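Local coordinates for GTP-binding protein (PDB 1WXQ) that probably binds and hydrolyses nucleotide as an Obg-like GTPase, with GTP the likely ligand, although its cellular role is unknown, at residues Ala154-Ile157 with Lys161-Leu164; Lys163-Ile168 with Glu184-Leu189. All coordinates share one frame; numbering follows the deposited sequence.

Interaction 1 (Ala154-Ile157 with Lys161-Leu164)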
loop_
_atom_site.group_PDB
_atom_site.type_symbol
_atom_site.label_atom_id
_atom_site.label_comp_id
_atom_site.label_asym_id
_atom_site.label_seq_id
_atom_site.Cartn_x
_atom_site.Cartn_y
_atom_site.Cartn_z
ATOM N N ALA A 154 25.412 13.117 -15.307
ATOM C CA ALA A 154 25.082 12.915 -16.713
ATOM C C ALA A 154 26.320 12.601 -17.561
ATOM O O ALA A 154 26.257 11.920 -18.578
ATOM C CB ALA A 154 24.406 14.186 -17.230
ATOM N N LYS A 155 27.471 13.156 -17.135
ATOM C CA LYS A 155 28.653 12.971 -17.956
ATOM C C LYS A 155 29.494 11.770 -17.490
ATOM O O LYS A 155 30.375 11.288 -18.188
ATOM C CB LYS A 155 29.486 14.246 -17.876
ATOM C CG LYS A 155 28.683 15.478 -18.293
ATOM C CD LYS A 155 29.580 16.651 -18.672
ATOM C CE LYS A 155 29.881 17.565 -17.480
ATOM N NZ LYS A 155 29.894 18.951 -17.927
ATOM N N ARG A 156 29.230 11.292 -16.259
ATOM C CA ARG A 156 29.897 10.067 -15.820
ATOM C C ARG A 156 29.248 8.808 -16.412
ATOM O O ARG A 156 29.277 7.732 -15.831
ATOM C CB ARG A 156 29.839 10.013 -14.293
ATOM C CG ARG A 156 30.960 9.162 -13.699
ATOM C CD ARG A 156 30.430 7.868 -13.070
ATOM N NE ARG A 156 29.070 8.064 -12.558
ATOM C CZ ARG A 156 28.581 7.126 -11.726
ATOM N NH1 ARG A 156 29.323 6.084 -11.392
ATOM N NH2 ARG A 156 27.343 7.254 -11.240
ATOM N N ILE A 157 28.509 9.104 -17.505
ATOM C CA ILE A 157 27.551 8.104 -17.970
ATOM C C ILE A 157 27.283 8.225 -19.472
ATOM O O ILE A 157 26.741 7.337 -20.115
ATOM C CB ILE A 157 26.258 8.279 -17.174
ATOM C CG1 ILE A 157 26.502 7.900 -15.710
ATOM C CG2 ILE A 157 25.156 7.353 -17.729
ATOM C CD1 ILE A 157 25.424 8.403 -14.894
ATOM N N LYS A 161 29.122 5.481 -20.756
ATOM C CA LYS A 161 28.088 4.769 -21.502
ATOM C C LYS A 161 27.154 3.946 -20.608
ATOM O O LYS A 161 26.471 3.031 -21.051
ATOM C CB LYS A 161 28.783 3.833 -22.492
ATOM C CG LYS A 161 29.713 4.578 -23.456
ATOM C CD LYS A 161 28.946 5.340 -24.539
ATOM C CE LYS A 161 29.875 6.083 -25.504
ATOM N NZ LYS A 161 29.081 6.787 -26.508
ATOM N N ILE A 162 27.154 4.268 -19.302
ATOM C CA ILE A 162 26.290 3.519 -18.389
ATOM C C ILE A 162 24.831 3.509 -18.858
ATOM O O ILE A 162 24.409 4.322 -19.669
ATOM C CB ILE A 162 26.398 4.157 -17.003
ATOM C CG1 ILE A 162 27.679 3.695 -16.309
ATOM C CG2 ILE A 162 25.206 3.713 -16.132
ATOM C CD1 ILE A 162 27.904 4.405 -14.974
ATOM N N LYS A 163 24.110 2.510 -18.320
ATOM C CA LYS A 163 22.690 2.414 -18.580
ATOM C C LYS A 163 21.914 3.387 -17.682
ATOM O O LYS A 163 21.969 3.307 -16.461
ATOM C CB LYS A 163 22.341 0.924 -18.357
ATOM C CG LYS A 163 20.973 0.482 -18.887
ATOM C CD LYS A 163 21.011 0.092 -20.386
ATOM C CE LYS A 163 19.948 -0.950 -20.736
ATOM N NZ LYS A 163 20.272 -2.262 -20.141
ATOM N N LEU A 164 21.291 4.364 -18.372
ATOM C CA LEU A 164 20.713 5.508 -17.669
ATOM C C LEU A 164 19.693 5.096 -16.602
ATOM O O LEU A 164 19.809 5.437 -15.432
ATOM C CB LEU A 164 20.048 6.413 -18.703
ATOM C CG LEU A 164 19.395 7.640 -18.067
ATOM C CD1 LEU A 164 20.413 8.539 -17.361
ATOM C CD2 LEU A 164 18.675 8.524 -19.085
#
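Ile157 and Ile162 close the loop that joins helix 151-154 to helix 164-171, a helix-loop-helix connection within the helical part of the chain that lies between the parallel strands 104-110 and 217-222. The two isoleucines bring the ends of the loop together, and the side chain of Ile157 can be followed outward to see how. Its CB already lies 4.1 Å from CB of Ile162. There it divides: CG2, anti to the backbone N, comes within 3.5 Å of Ile162 CB, while CG1, beside that N (chi1 -67°), meets Ile162 CD1 at 3.8 Å. Beyond CG1, the terminal CD1 of Ile157 turns to Ala167 on helix 164-171, a residue that Ile162 touches too. The return of the chain thus rests on the first turn of the next helix. Ile162, extended at chi2 (175°), carries its CD1 to 3.7 Å from the carbonyl O of Arg156. The same methyl sits over one face of the Arg156 guanidinium, 4.2 Å above its plane and displaced toward the rim rather than centred.

Interaction 2 (Lys163-Ile168 with Glu184-Leu189)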
loop_
_atom_site.group_PDB
_atom_site.type_symbol
_atom_site.label_atom_id
_atom_site.label_comp_id
_atom_site.label_asym_id
_atom_site.label_seq_id
_atom_site.Cartn_x
_atom_site.Cartn_y
_atom_site.Cartn_z
ATOM N N LYS A 163 24.110 2.510 -18.320
ATOM C CA LYS A 163 22.690 2.414 -18.580
ATOM C C LYS A 163 21.914 3.387 -17.682
ATOM O O LYS A 163 21.969 3.307 -16.461
ATOM C CB LYS A 163 22.341 0.924 -18.357
ATOM C CG LYS A 163 20.973 0.482 -18.887
ATOM C CD LYS A 163 21.011 0.092 -20.386
ATOM C CE LYS A 163 19.948 -0.950 -20.736
ATOM N NZ LYS A 163 20.272 -2.262 -20.141
ATOM N N LEU A 164 21.291 4.364 -18.372
ATOM C CA LEU A 164 20.713 5.508 -17.669
ATOM C C LEU A 164 19.693 5.096 -16.602
ATOM O O LEU A 164 19.809 5.437 -15.432
ATOM C CB LEU A 164 20.048 6.413 -18.703
ATOM C CG LEU A 164 19.395 7.640 -18.067
ATOM C CD1 LEU A 164 20.413 8.539 -17.361
ATOM C CD2 LEU A 164 18.675 8.524 -19.085
ATOM N N GLU A 165 18.829 4.184 -17.040
ATOM C CA GLU A 165 17.919 3.525 -16.109
ATOM C C GLU A 165 18.610 2.947 -14.874
ATOM O O GLU A 165 18.193 3.220 -13.750
ATOM C CB GLU A 165 17.122 2.425 -16.818
ATOM C CG GLU A 165 17.812 1.820 -18.024
ATOM C CD GLU A 165 17.640 2.661 -19.283
ATOM O OE1 GLU A 165 16.474 2.832 -19.720
ATOM O OE2 GLU A 165 18.662 3.141 -19.836
ATOM N N SER A 166 19.665 2.164 -15.070
ATOM C CA SER A 166 20.380 1.558 -13.944
ATOM C C SER A 166 21.054 2.576 -13.044
ATOM O O SER A 166 21.063 2.429 -11.826
ATOM C CB SER A 166 21.437 0.560 -14.447
ATOM O OG SER A 166 22.299 0.145 -13.387
ATOM N N ALA A 167 21.627 3.609 -13.647
ATOM C CA ALA A 167 22.314 4.644 -12.880
ATOM C C ALA A 167 21.348 5.460 -12.019
ATOM O O ALA A 167 21.637 5.756 -10.859
ATOM C CB ALA A 167 23.086 5.561 -13.820
ATOM N N ILE A 168 20.213 5.849 -12.587
ATOM C CA ILE A 168 19.240 6.607 -11.802
ATOM C C ILE A 168 18.698 5.655 -10.742
ATOM O O ILE A 168 18.616 6.003 -9.561
ATOM C CB ILE A 168 18.080 7.136 -12.677
ATOM C CG1 ILE A 168 18.601 8.189 -13.656
ATOM C CG2 ILE A 168 16.999 7.704 -11.809
ATOM C CD1 ILE A 168 17.551 8.700 -14.628
ATOM N N GLU A 184 10.099 2.940 -17.357
ATOM C CA GLU A 184 8.753 3.371 -17.709
ATOM C C GLU A 184 8.554 4.864 -17.609
ATOM O O GLU A 184 7.985 5.474 -18.506
ATOM C CB GLU A 184 7.718 2.699 -16.806
ATOM C CG GLU A 184 7.706 1.194 -16.868
ATOM C CD GLU A 184 6.726 0.604 -15.879
ATOM O OE1 GLU A 184 6.615 1.181 -14.772
ATOM O OE2 GLU A 184 6.083 -0.429 -16.191
ATOM N N ALA A 185 8.998 5.449 -16.506
ATOM C CA ALA A 185 8.832 6.878 -16.304
ATOM C C ALA A 185 9.454 7.620 -17.474
ATOM O O ALA A 185 8.818 8.468 -18.105
ATOM C CB ALA A 185 9.484 7.291 -14.999
HETATM N N MSE A 186 10.701 7.281 -17.770
HETATM C CA MSE A 186 11.409 7.914 -18.867
HETATM C C MSE A 186 10.650 7.733 -20.167
HETATM O O MSE A 186 10.432 8.690 -20.922
HETATM C CB MSE A 186 12.796 7.307 -19.015
HETATM C CG MSE A 186 13.750 7.680 -17.922
HETATM SE SE MSE A 186 15.485 6.975 -18.339
HETATM C CE MSE A 186 15.561 7.446 -20.211
ATOM N N HIS A 187 10.266 6.486 -20.423
ATOM C CA HIS A 187 9.543 6.125 -21.634
ATOM C C HIS A 187 8.276 6.952 -21.753
ATOM O O HIS A 187 7.956 7.460 -22.823
ATOM C CB HIS A 187 9.216 4.623 -21.604
ATOM C CG HIS A 187 8.398 4.145 -22.766
ATOM N ND1 HIS A 187 7.029 4.297 -22.827
ATOM C CD2 HIS A 187 8.758 3.526 -23.916
ATOM C CE1 HIS A 187 6.582 3.791 -23.964
ATOM N NE2 HIS A 187 7.612 3.318 -24.643
ATOM N N LYS A 188 7.582 7.108 -20.635
ATOM C CA LYS A 188 6.334 7.847 -20.586
ATOM C C LYS A 188 6.452 9.343 -20.845
ATOM O O LYS A 188 5.501 9.967 -21.309
ATOM C CB LYS A 188 5.677 7.619 -19.233
ATOM C CG LYS A 188 4.302 8.231 -19.087
ATOM C CD LYS A 188 3.748 7.942 -17.707
ATOM C CE LYS A 188 2.451 8.690 -17.474
ATOM N NZ LYS A 188 1.820 8.280 -16.188
ATOM N N LEU A 189 7.607 9.922 -20.538
ATOM C CA LEU A 189 7.819 11.351 -20.729
ATOM C C LEU A 189 8.838 11.623 -21.831
ATOM O O LEU A 189 9.504 12.670 -21.770
ATOM C CB LEU A 189 8.304 11.983 -19.422
ATOM C CG LEU A 189 7.454 11.809 -18.161
ATOM C CD1 LEU A 189 8.219 12.312 -16.952
ATOM C CD2 LEU A 189 6.140 12.568 -18.318
#
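Leu164 and Met186, a selenomethionine here, cross obliquely where helix 164-171 packs against helix 179-188. Both residues direct CB at the opposing helix, but they bridge the gap differently. Leu164 offers one branch: with CG anti to the backbone N (chi1 179°), its CD2 methyl is presented to the end of Met186, 3.5 Å from CE and 3.6 Å from SE. Met186 is the longer arm. It is extended at chi2 (-175°) and then bends at chi3 (44°), so that SE and CE together meet the same leucine methyl; SE also lies 4.0 Å from Leu164 CG. Glu165 borders this apolar meeting on one side, its OE1 a loose 4.5 Å from SE, while its side chain also rests on Val182 and Trp183 of helix 179-188. Glu165 stands in the first turn, two residues after the N-cap position Lys163; that helix end may favour its charge, though Glu179 lies against it. The turn itself is started by the backbone bond from Ala167 N to Lys163 O, 2.9 Å long. Around the buried pair, Trp198, in the loop before helix 200-214, and Phe206 on that helix both touch Met186 and Ile168, and Pro195 touches Leu164. This is helix-to-helix packing within the helical region between parallel strands 104-110 and 217-222 of the GTPase-like sheet.

How the interactions relate
A loop closure and a helix-helix contact here succeed each other along one stretch of chain: interactions 1 and 2 share Lys163 and Leu164, and their centres are about 12 Å apart. Ala167, on the helix of interaction 2 though not part of its contact, touches both isoleucines of interaction 1, its CB lying 3.6 Å from Ile162 CG2 and 3.8 Å from Ile157 CD1. Leu164 and Ala154 both touch Pro195, a second connection. Burial increases inward, from partly covered interaction 1, centred about 33 Å from the centre of the chain, to buried interaction 2 at about 23 Å. Both belong to the helical region; the probable P-loop, at the end of strand 2-7, contributes no residue to either contact.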